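PDB 3I36: vascular protein tyrosine phosphatase 1 from Rattus norvegicus, which probably removes phosphate from phosphotyrosine residues of proteins, as the catalytic domain of a receptor-type protein tyrosine phosphatase. Local coordinates for residues 68-73 with 94-99; 87-92 with 132-137; 254-259 with 294-299; 258-263 with 273-278. All coordinates share one frame; numbering follows the deposited sequence.

Contact 1: 68-73 with 94-99; sequences AENRGK and HSTDDY
Residues 68-73, a short, weakly bonded helical turn running into loop, face the 3-10 turn 95-98, with Asn70 CA and Thr96 CA 6.7 Å apart. Asn70 lays its amide over one face of the Tyr99 ring, the two planes 16° from parallel; its CB makes the CH-pi contact, 3.8 Å from the ring centroid. The phenol is put there by chi1 of -178°, which sets CG anti to the backbone N, and its OH is hydrogen-bonded to Asn74 OD1. Lys73 runs extended past the ring, CD at the edge near the ring plane, 3.7 Å from Tyr99 CD2. Within 68-73, Lys73 NZ gives a 2.8 Å hydrogen bond to Asn70 OD1, nearly along the C=O axis, fixing the amide that stacks on Tyr99. Lys73 opens the KNRY sequence of the phosphotyrosine loop, and Tyr99 the family's YINANY stretch; the Tyr99 side chain lies about 11 Å from that of Val248 in the probable substrate-binding loop. The polar links across to 94-99 run through water: one accepts from Lys73 NZ and bridges to Tyr99 O, a second joins Lys73 NZ to Thr96 OG1, and a third accepts from Asn70 ND2 (2.9 Å) and donates to Asp98 OD1 (2.8 Å).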
# COMPACT_ATOMS: atom_id res chain seq x y z
N ALA A 68 4.60 -24.04 6.80
CA ALA A 68 3.90 -24.16 8.07
C ALA A 68 4.29 -23.04 9.03
O ALA A 68 3.44 -22.38 9.62
CB ALA A 68 4.18 -25.53 8.71
N GLU A 69 5.60 -22.82 9.15
CA GLU A 69 6.14 -21.82 10.07
C GLU A 69 5.67 -20.40 9.72
O GLU A 69 5.60 -19.53 10.58
CB GLU A 69 7.67 -21.87 10.05
CG GLU A 69 8.28 -23.11 10.71
CD GLU A 69 7.88 -24.42 10.03
OE1 GLU A 69 7.68 -24.43 8.79
OE2 GLU A 69 7.78 -25.44 10.74
N ASN A 70 5.34 -20.17 8.45
CA ASN A 70 4.96 -18.83 8.01
C ASN A 70 3.46 -18.60 8.00
O ASN A 70 3.02 -17.47 7.91
CB ASN A 70 5.55 -18.52 6.64
CG ASN A 70 7.04 -18.45 6.67
OD1 ASN A 70 7.62 -18.15 7.71
ND2 ASN A 70 7.68 -18.75 5.55
N ARG A 71 2.68 -19.67 8.09
CA ARG A 71 1.24 -19.51 7.92
C ARG A 71 0.67 -18.56 8.96
O ARG A 71 -0.21 -17.76 8.67
CB ARG A 71 0.54 -20.86 7.98
CG ARG A 71 0.86 -21.74 6.78
CD ARG A 71 0.46 -23.20 7.03
NE ARG A 71 1.20 -24.11 6.15
CZ ARG A 71 1.17 -25.44 6.25
NH1 ARG A 71 0.44 -26.02 7.19
NH2 ARG A 71 1.88 -26.18 5.41
N GLY A 72 1.21 -18.64 10.17
CA GLY A 72 0.74 -17.81 11.26
C GLY A 72 1.25 -16.39 11.16
O GLY A 72 0.89 -15.54 11.98
N LYS A 73 2.09 -16.13 10.17
CA LYS A 73 2.60 -14.78 9.96
C LYS A 73 1.72 -14.06 8.94
O LYS A 73 1.95 -12.91 8.60
CB LYS A 73 4.05 -14.83 9.48
CG LYS A 73 4.98 -15.58 10.41
CD LYS A 73 6.36 -15.69 9.77
CE LYS A 73 7.33 -16.49 10.63
NZ LYS A 73 8.62 -16.64 9.89
N HIS A 94 16.87 -19.48 10.88
CA HIS A 94 16.03 -20.30 10.04
C HIS A 94 15.62 -19.56 8.78
O HIS A 94 15.39 -18.35 8.79
CB HIS A 94 14.80 -20.77 10.81
CG HIS A 94 14.10 -21.94 10.19
ND1 HIS A 94 14.58 -23.23 10.27
CD2 HIS A 94 12.95 -22.01 9.48
CE1 HIS A 94 13.76 -24.05 9.63
NE2 HIS A 94 12.76 -23.33 9.14
N SER A 95 15.52 -20.31 7.68
CA SER A 95 15.19 -19.71 6.41
C SER A 95 13.87 -18.94 6.49
O SER A 95 13.72 -17.92 5.84
CB SER A 95 15.09 -20.81 5.35
OG SER A 95 14.14 -21.78 5.74
N THR A 96 12.94 -19.43 7.30
CA THR A 96 11.62 -18.78 7.39
C THR A 96 11.69 -17.45 8.12
O THR A 96 10.72 -16.69 8.15
CB THR A 96 10.58 -19.67 8.07
OG1 THR A 96 11.03 -20.00 9.39
CG2 THR A 96 10.37 -20.95 7.27
N ASP A 97 12.85 -17.15 8.69
CA ASP A 97 13.07 -15.82 9.25
C ASP A 97 12.95 -14.77 8.15
O ASP A 97 12.77 -13.59 8.44
CB ASP A 97 14.47 -15.72 9.84
CG ASP A 97 14.64 -16.55 11.08
OD1 ASP A 97 13.63 -17.02 11.65
OD2 ASP A 97 15.80 -16.71 11.49
N ASP A 98 13.07 -15.18 6.90
CA ASP A 98 13.07 -14.19 5.82
C ASP A 98 11.66 -13.73 5.51
O ASP A 98 11.44 -12.82 4.71
CB ASP A 98 13.77 -14.75 4.57
CG ASP A 98 12.89 -15.72 3.76
OD1 ASP A 98 11.70 -15.95 4.08
OD2 ASP A 98 13.41 -16.25 2.76
N TYR A 99 10.70 -14.34 6.18
CA TYR A 99 9.33 -14.23 5.71
C TYR A 99 8.57 -13.09 6.33
O TYR A 99 8.55 -12.93 7.55
CB TYR A 99 8.54 -15.51 5.93
CG TYR A 99 7.16 -15.35 5.37
CD1 TYR A 99 6.93 -15.55 4.01
CD2 TYR A 99 6.10 -14.94 6.17
CE1 TYR A 99 5.68 -15.36 3.47
CE2 TYR A 99 4.83 -14.76 5.63
CZ TYR A 99 4.64 -14.97 4.27
OH TYR A 99 3.40 -14.79 3.72
O HOH W 1 10.24 -18.27 4.34
O HOH W 2 9.56 -14.09 9.72
O HOH W 3 10.38 -18.19 11.31

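Contact 2: 87-92 with 132-137; sequences VKLSVQ and VWEKNV
Glu134 grips Ser90 with both carboxylate oxygens, each using its syn lone pair. Ser90 N donates to Glu134 OE1 at 2.8 Å with an N-H...O angle of 153°, while Ser90 OG donates to Glu134 OE2 at a modelled distance of 2.3 Å, so short that the pair is either crowded or imprecisely placed. The fork depends on a glutamate chain that is extended beyond CG and on a serine hydroxyl held between its own backbone N and carbonyl carbon. Two donors from one residue fix the rotation of the carboxylate and would favour its charged form. Next to it, Lys135 NZ donates to Lys88 O at 2.7 Å, almost in line with the carbonyl (C=O...N 163°). Glu134 ends the family's DFWxMxWE sequence and helix 125-134, which closes in a Schellman motif: Asn136, at positive phi, is the C-prime residue, Val137 N bonds Val132 O, and Asn136 N bonds Trp133 O. The chain can then turn into strand 139-142 of the central sheet. Outward from the polar pairs, Lys135 is bent at chi2 (-50°), and its aliphatic part slides along Val87 in the opposite direction, CE lying 3.7 Å from Val87 CG1. Leu89 crosses Glu134 at about a right angle, CB 3.7 Å from OE1, and also packs on Met131. Arg130, one turn back on the helix, bonds Ser90 O, and its ion pair with Glu134 is long and weak.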
# COMPACT_ATOMS: atom_id res chain seq x y z
N VAL A 87 8.83 -9.69 -0.13
CA VAL A 87 9.92 -9.02 0.55
C VAL A 87 10.61 -10.07 1.41
O VAL A 87 9.97 -10.69 2.25
CB VAL A 87 9.39 -7.88 1.42
CG1 VAL A 87 10.52 -7.23 2.18
CG2 VAL A 87 8.61 -6.86 0.56
N LYS A 88 11.90 -10.26 1.19
CA LYS A 88 12.64 -11.27 1.94
C LYS A 88 13.51 -10.58 2.97
O LYS A 88 14.30 -9.72 2.63
CB LYS A 88 13.51 -12.09 1.00
CG LYS A 88 12.72 -12.89 -0.01
CD LYS A 88 13.63 -13.61 -0.98
CE LYS A 88 12.86 -14.07 -2.20
NZ LYS A 88 13.72 -14.80 -3.17
N LEU A 89 13.34 -10.95 4.23
CA LEU A 89 14.11 -10.35 5.30
C LEU A 89 15.38 -11.15 5.54
O LEU A 89 15.56 -12.21 4.96
CB LEU A 89 13.28 -10.27 6.57
CG LEU A 89 11.90 -9.65 6.33
CD1 LEU A 89 11.11 -9.63 7.64
CD2 LEU A 89 12.04 -8.23 5.72
N SER A 90 16.24 -10.62 6.40
CA SER A 90 17.46 -11.31 6.77
C SER A 90 17.07 -12.60 7.46
O SER A 90 15.96 -12.75 7.97
CB SER A 90 18.27 -10.45 7.74
OG SER A 90 17.46 -10.06 8.83
N VAL A 91 17.99 -13.55 7.46
CA VAL A 91 17.74 -14.80 8.15
C VAL A 91 18.71 -14.87 9.30
O VAL A 91 19.88 -14.52 9.15
CB VAL A 91 17.91 -15.99 7.21
CG1 VAL A 91 16.85 -15.96 6.13
CG2 VAL A 91 19.30 -15.97 6.59
N GLN A 92 18.22 -15.30 10.46
CA GLN A 92 19.05 -15.49 11.63
C GLN A 92 19.37 -16.98 11.76
O GLN A 92 20.44 -17.44 11.38
CB GLN A 92 18.35 -15.00 12.89
CG GLN A 92 18.31 -13.47 13.06
CD GLN A 92 17.18 -12.81 12.29
OE1 GLN A 92 16.09 -12.58 12.83
NE2 GLN A 92 17.43 -12.48 11.03
N VAL A 132 10.95 -2.78 7.78
CA VAL A 132 11.08 -1.33 7.72
C VAL A 132 12.55 -0.98 7.73
O VAL A 132 13.00 -0.17 6.92
CB VAL A 132 10.40 -0.65 8.92
CG1 VAL A 132 10.93 0.79 9.09
CG2 VAL A 132 8.89 -0.63 8.70
N TRP A 133 13.30 -1.59 8.64
CA TRP A 133 14.72 -1.26 8.76
C TRP A 133 15.51 -1.76 7.56
O TRP A 133 16.21 -1.00 6.89
CB TRP A 133 15.34 -1.85 10.02
CG TRP A 133 16.76 -1.46 10.04
CD1 TRP A 133 17.84 -2.22 9.69
CD2 TRP A 133 17.27 -0.15 10.30
NE1 TRP A 133 19.00 -1.48 9.77
CE2 TRP A 133 18.67 -0.19 10.14
CE3 TRP A 133 16.67 1.06 10.68
CZ2 TRP A 133 19.48 0.92 10.35
CZ3 TRP A 133 17.48 2.17 10.88
CH2 TRP A 133 18.87 2.09 10.72
N GLU A 134 15.41 -3.05 7.30
CA GLU A 134 16.26 -3.66 6.29
C GLU A 134 15.96 -3.16 4.90
O GLU A 134 16.82 -3.18 4.03
CB GLU A 134 16.12 -5.18 6.33
CG GLU A 134 16.66 -5.75 7.63
CD GLU A 134 16.51 -7.24 7.70
OE1 GLU A 134 16.02 -7.85 6.72
OE2 GLU A 134 16.88 -7.79 8.75
N LYS A 135 14.72 -2.76 4.67
CA LYS A 135 14.34 -2.37 3.32
C LYS A 135 14.33 -0.86 3.14
O LYS A 135 13.85 -0.37 2.13
CB LYS A 135 13.00 -2.99 2.93
CG LYS A 135 12.99 -4.50 3.05
CD LYS A 135 14.21 -5.13 2.35
CE LYS A 135 14.14 -6.66 2.42
NZ LYS A 135 15.40 -7.33 2.00
N ASN A 136 14.87 -0.14 4.11
CA ASN A 136 15.16 1.27 3.90
C ASN A 136 13.88 2.09 3.82
O ASN A 136 13.80 3.05 3.06
CB ASN A 136 15.97 1.45 2.62
CG ASN A 136 16.69 2.77 2.56
OD1 ASN A 136 17.17 3.25 3.58
ND2 ASN A 136 16.76 3.37 1.37
N VAL A 137 12.87 1.70 4.59
CA VAL A 137 11.60 2.39 4.57
C VAL A 137 11.67 3.65 5.41
O VAL A 137 12.03 3.60 6.57
CB VAL A 137 10.49 1.46 5.11
CG1 VAL A 137 9.18 2.21 5.25
CG2 VAL A 137 10.32 0.30 4.14

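Contact 3: 254-259 with 294-299; sequences FIAIDR and VFLNQC
With chi1 of -74° and an extended chi2, Ile257 sets CG1 beside its backbone N and carries CD1 toward helix 290-305; Leu296, with chi1 of -81° and likewise extended, brings its two methyls back across the gap. Both methyls close on Ala256 CB, CD1 of Leu296 more tightly at 3.5 Å and CD2 at 3.7 Å. The isoleucine and leucine chains cross obliquely, and Leu296 CD2 also presses on Ile257 CG1 at 3.4 Å. The 3.4 and 3.5 Å pairs are tighter than usual van der Waals contact, so the leucine is packed closely against Ala256 and Ile257. Ile257 CD1 reaches further and touches two residues: Cys299 SG at 3.6 Å and, obliquely, Phe295 CE2 at 4.0 Å. Helices 249-267 and 290-305 run roughly parallel here, crossing at -28° with the axes of the two segments 10.0 Å apart at their closest. The first helix emerges from the phosphate-binding loop of the protein tyrosine phosphatase fold, whose Arg250 probably binds substrate, and the second follows Gln288, also a probable substrate contact. The Phe295 side chain is about 8 Å from that of Arg250, so the apolar packing lies close to the probable substrate-binding site. Leu220 of helix 218-231 touches both Ile257 and Phe295, while Ile275 of helix 272-280 packs on Ala256.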
# COMPACT_ATOMS: atom_id res chain seq x y z
N PHE A 254 -4.42 2.91 -3.10
CA PHE A 254 -3.52 4.02 -2.87
C PHE A 254 -2.33 3.96 -3.84
O PHE A 254 -1.95 4.96 -4.46
CB PHE A 254 -3.01 3.99 -1.45
CG PHE A 254 -1.98 5.03 -1.18
CD1 PHE A 254 -2.36 6.31 -0.81
CD2 PHE A 254 -0.64 4.75 -1.34
CE1 PHE A 254 -1.43 7.28 -0.57
CE2 PHE A 254 0.31 5.73 -1.11
CZ PHE A 254 -0.10 7.00 -0.72
N ILE A 255 -1.74 2.78 -3.97
CA ILE A 255 -0.58 2.66 -4.84
C ILE A 255 -0.97 2.99 -6.27
O ILE A 255 -0.26 3.73 -6.98
CB ILE A 255 0.02 1.27 -4.77
CG1 ILE A 255 0.69 1.06 -3.41
CG2 ILE A 255 1.03 1.08 -5.93
CD1 ILE A 255 1.23 -0.33 -3.23
N ALA A 256 -2.12 2.48 -6.69
CA ALA A 256 -2.57 2.74 -8.06
C ALA A 256 -2.81 4.23 -8.26
O ALA A 256 -2.44 4.78 -9.29
CB ALA A 256 -3.85 1.96 -8.36
N ILE A 257 -3.41 4.89 -7.27
CA ILE A 257 -3.68 6.31 -7.42
C ILE A 257 -2.36 7.05 -7.59
O ILE A 257 -2.22 7.97 -8.40
CB ILE A 257 -4.34 6.85 -6.16
CG1 ILE A 257 -5.80 6.39 -6.09
CG2 ILE A 257 -4.25 8.37 -6.11
CD1 ILE A 257 -6.44 6.68 -4.74
N ASP A 258 -1.37 6.66 -6.81
CA ASP A 258 -0.08 7.34 -6.87
C ASP A 258 0.50 7.19 -8.27
O ASP A 258 1.00 8.15 -8.88
CB ASP A 258 0.88 6.77 -5.83
CG ASP A 258 2.25 7.43 -5.89
OD1 ASP A 258 2.33 8.65 -5.62
OD2 ASP A 258 3.23 6.73 -6.19
N ARG A 259 0.43 5.97 -8.78
CA ARG A 259 0.96 5.68 -10.09
C ARG A 259 0.19 6.40 -11.18
O ARG A 259 0.80 6.93 -12.12
CB ARG A 259 0.95 4.18 -10.32
CG ARG A 259 1.93 3.47 -9.40
CD ARG A 259 1.87 1.97 -9.57
NE ARG A 259 2.17 1.57 -10.94
CZ ARG A 259 2.40 0.32 -11.32
NH1 ARG A 259 2.38 -0.66 -10.41
NH2 ARG A 259 2.65 0.04 -12.59
N VAL A 294 -13.48 1.22 -9.44
CA VAL A 294 -14.22 2.35 -9.96
C VAL A 294 -13.73 3.62 -9.29
O VAL A 294 -13.56 4.65 -9.94
CB VAL A 294 -15.73 2.19 -9.76
CG1 VAL A 294 -16.46 3.47 -10.19
CG2 VAL A 294 -16.22 0.99 -10.56
N PHE A 295 -13.50 3.54 -7.98
CA PHE A 295 -12.96 4.67 -7.22
C PHE A 295 -11.68 5.18 -7.85
O PHE A 295 -11.44 6.39 -7.89
CB PHE A 295 -12.73 4.25 -5.77
CG PHE A 295 -12.19 5.34 -4.89
CD1 PHE A 295 -13.03 6.32 -4.36
CD2 PHE A 295 -10.84 5.37 -4.56
CE1 PHE A 295 -12.52 7.31 -3.53
CE2 PHE A 295 -10.33 6.35 -3.75
CZ PHE A 295 -11.17 7.33 -3.23
N LEU A 296 -10.83 4.27 -8.34
CA LEU A 296 -9.59 4.69 -8.99
C LEU A 296 -9.91 5.50 -10.21
O LEU A 296 -9.31 6.54 -10.48
CB LEU A 296 -8.80 3.49 -9.49
CG LEU A 296 -7.98 2.78 -8.46
CD1 LEU A 296 -7.23 1.66 -9.16
CD2 LEU A 296 -7.04 3.80 -7.84
N ASN A 297 -10.87 5.00 -10.96
CA ASN A 297 -11.25 5.71 -12.15
C ASN A 297 -11.86 7.04 -11.77
O ASN A 297 -11.63 8.04 -12.44
CB ASN A 297 -12.19 4.84 -12.97
CG ASN A 297 -11.45 3.75 -13.67
OD1 ASN A 297 -11.28 2.64 -13.14
ND2 ASN A 297 -10.96 4.06 -14.86
N GLN A 298 -12.61 7.06 -10.67
CA GLN A 298 -13.14 8.32 -10.18
C GLN A 298 -12.00 9.28 -9.83
O GLN A 298 -12.06 10.49 -10.12
CB GLN A 298 -14.02 8.11 -8.94
CG GLN A 298 -14.78 9.37 -8.53
CD GLN A 298 -15.77 9.79 -9.59
OE1 GLN A 298 -16.65 9.01 -9.96
NE2 GLN A 298 -15.63 11.02 -10.10
N CYS A 299 -10.97 8.75 -9.21
CA CYS A 299 -9.79 9.53 -8.87
C CYS A 299 -9.22 10.18 -10.12
O CYS A 299 -9.00 11.39 -10.15
CB CYS A 299 -8.73 8.67 -8.19
SG CYS A 299 -9.15 8.29 -6.50

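Contact 4: 258-263 with 273-278; sequences DRLIYQ and YGIVYD
The charged interaction is a salt bridge between Arg259 and Asp278. The arginine comes end-on, NH1 at 2.7 Å and NH2 at 2.8 Å from the same oxygen, Asp278 OD2, which lies near the guanidinium plane. Sharing this one acceptor bends both N-H...O angles, to 140° and 137°. NH1 uses the anti lone pair of that oxygen, whereas NH2 meets it from above the carboxylate plane; the two flat groups stand 83° apart. A turn at chi3 of Arg259 carries the guanidinium to the aspartate, whose own CG is anti to its backbone N. Between charge and hydrocarbon, the CG2 methyl of Ile275 sits over one face of the guanidinium, 3.8 Å from Arg259 NE. The apolar contact is that of Ile275 CD1 with Leu260 CD2 at 3.3 Å, tighter than a normal carbon contact. In mixed packing, Gln263, extended beyond CG in the conformer given, meets the isoleucine tip to tip, OE1 3.3 Å from Ile275 CD1. That amide oxygen accepts from Asp271 N, near the start of helix 272-280. Pro106 touches both partners of the salt bridge. The axes of the two segments approach to 10.4 Å and the helices cross obliquely with largely opposed directions: helix 249-267, which follows the phosphate-binding loop, packs against helix 272-280 in the helical part of the protein tyrosine phosphatase fold, away from the annotated sites.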
# COMPACT_ATOMS: atom_id res chain seq x y z
N ASP A 258 -1.37 6.66 -6.81
CA ASP A 258 -0.08 7.34 -6.87
C ASP A 258 0.50 7.19 -8.27
O ASP A 258 1.00 8.15 -8.88
CB ASP A 258 0.88 6.77 -5.83
CG ASP A 258 2.25 7.43 -5.89
OD1 ASP A 258 2.33 8.65 -5.62
OD2 ASP A 258 3.23 6.73 -6.19
N ARG A 259 0.43 5.97 -8.78
CA ARG A 259 0.96 5.68 -10.09
C ARG A 259 0.19 6.40 -11.18
O ARG A 259 0.80 6.93 -12.12
CB ARG A 259 0.95 4.18 -10.32
CG ARG A 259 1.93 3.47 -9.40
CD ARG A 259 1.87 1.97 -9.57
NE ARG A 259 2.17 1.57 -10.94
CZ ARG A 259 2.40 0.32 -11.32
NH1 ARG A 259 2.38 -0.66 -10.41
NH2 ARG A 259 2.65 0.04 -12.59
N LEU A 260 -1.13 6.43 -11.06
CA LEU A 260 -1.97 7.12 -12.04
C LEU A 260 -1.65 8.59 -12.08
O LEU A 260 -1.63 9.20 -13.15
CB LEU A 260 -3.43 6.94 -11.67
CG LEU A 260 -3.93 5.56 -12.06
CD1 LEU A 260 -5.20 5.26 -11.30
CD2 LEU A 260 -4.12 5.51 -13.58
N ILE A 261 -1.41 9.19 -10.92
CA ILE A 261 -1.13 10.62 -10.91
C ILE A 261 0.16 10.90 -11.66
O ILE A 261 0.23 11.83 -12.47
CB ILE A 261 -1.06 11.18 -9.48
CG1 ILE A 261 -2.46 11.12 -8.84
CG2 ILE A 261 -0.48 12.59 -9.48
CD1 ILE A 261 -2.46 11.40 -7.32
N TYR A 262 1.19 10.10 -11.42
CA TYR A 262 2.43 10.30 -12.16
C TYR A 262 2.19 10.17 -13.66
O TYR A 262 2.68 10.96 -14.45
CB TYR A 262 3.47 9.29 -11.76
CG TYR A 262 4.23 9.65 -10.52
CD1 TYR A 262 5.02 10.79 -10.47
CD2 TYR A 262 4.18 8.83 -9.40
CE1 TYR A 262 5.73 11.12 -9.33
CE2 TYR A 262 4.90 9.14 -8.26
CZ TYR A 262 5.67 10.28 -8.23
OH TYR A 262 6.39 10.58 -7.10
N GLN A 263 1.44 9.14 -14.03
CA GLN A 263 1.09 8.84 -15.42
C GLN A 263 0.43 10.06 -16.05
O GLN A 263 0.78 10.50 -17.14
CB GLN A 263 0.09 7.69 -15.41
CG GLN A 263 0.39 6.52 -16.32
CD GLN A 263 -0.46 5.30 -15.98
OE1 GLN A 263 -1.66 5.42 -15.72
NE2 GLN A 263 0.16 4.14 -15.97
N TYR A 273 -6.09 -0.10 -15.79
CA TYR A 273 -6.08 -1.54 -15.99
C TYR A 273 -4.65 -2.05 -15.91
O TYR A 273 -4.37 -3.01 -15.21
CB TYR A 273 -6.70 -1.88 -17.34
CG TYR A 273 -6.78 -3.37 -17.57
CD1 TYR A 273 -7.91 -4.09 -17.21
CD2 TYR A 273 -5.71 -4.05 -18.14
CE1 TYR A 273 -7.98 -5.44 -17.41
CE2 TYR A 273 -5.77 -5.41 -18.35
CZ TYR A 273 -6.91 -6.10 -17.98
OH TYR A 273 -6.98 -7.45 -18.19
N GLY A 274 -3.74 -1.40 -16.63
CA GLY A 274 -2.35 -1.80 -16.68
C GLY A 274 -1.69 -1.70 -15.32
O GLY A 274 -0.88 -2.55 -14.94
N ILE A 275 -2.05 -0.68 -14.57
CA ILE A 275 -1.51 -0.53 -13.24
C ILE A 275 -2.01 -1.66 -12.35
O ILE A 275 -1.21 -2.32 -11.69
CB ILE A 275 -1.89 0.82 -12.63
CG1 ILE A 275 -1.10 1.91 -13.34
CG2 ILE A 275 -1.57 0.84 -11.13
CD1 ILE A 275 -1.67 3.31 -13.12
N VAL A 276 -3.31 -1.89 -12.32
CA VAL A 276 -3.84 -2.88 -11.40
C VAL A 276 -3.33 -4.24 -11.81
O VAL A 276 -2.98 -5.05 -10.97
CB VAL A 276 -5.38 -2.87 -11.34
CG1 VAL A 276 -5.88 -4.00 -10.43
CG2 VAL A 276 -5.85 -1.48 -10.83
N TYR A 277 -3.27 -4.47 -13.12
CA TYR A 277 -2.70 -5.71 -13.62
C TYR A 277 -1.31 -5.94 -13.04
O TYR A 277 -1.00 -7.00 -12.47
CB TYR A 277 -2.61 -5.65 -15.14
CG TYR A 277 -2.29 -6.97 -15.76
CD1 TYR A 277 -3.26 -7.70 -16.42
CD2 TYR A 277 -1.00 -7.49 -15.70
CE1 TYR A 277 -2.97 -8.92 -17.00
CE2 TYR A 277 -0.70 -8.71 -16.27
CZ TYR A 277 -1.69 -9.42 -16.92
OH TYR A 277 -1.41 -10.63 -17.49
N ASP A 278 -0.48 -4.93 -13.18
CA ASP A 278 0.86 -4.96 -12.62
C ASP A 278 0.83 -5.23 -11.11
O ASP A 278 1.56 -6.08 -10.60
CB ASP A 278 1.54 -3.62 -12.88
CG ASP A 278 2.99 -3.63 -12.51
OD1 ASP A 278 3.67 -4.65 -12.71
OD2 ASP A 278 3.45 -2.58 -12.03

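Contact 3 is fully buried and wholly apolar; contacts 1, 2 and 4 are partly buried and mix packing with polar groups. Contacts 3 and 4 share helix 249-267, using successive turns of it against helices 290-305 and 272-280; their centres are 8 Å apart, and Ile275 CG2 packs on Ala256 CA at 3.7 Å. Across the chain's centre from contact 3, contacts 1 and 2 join through the loop between strands 86-88 and 99-100, where Asp98 O and Leu89 N, 2.7 Å apart, probably form a hydrogen bond. Contact 1 stacks an amide on a ring and crosses by water; contact 2 bonds helix-end side chains directly to backbone and a serine; contact 4 adds a salt bridge.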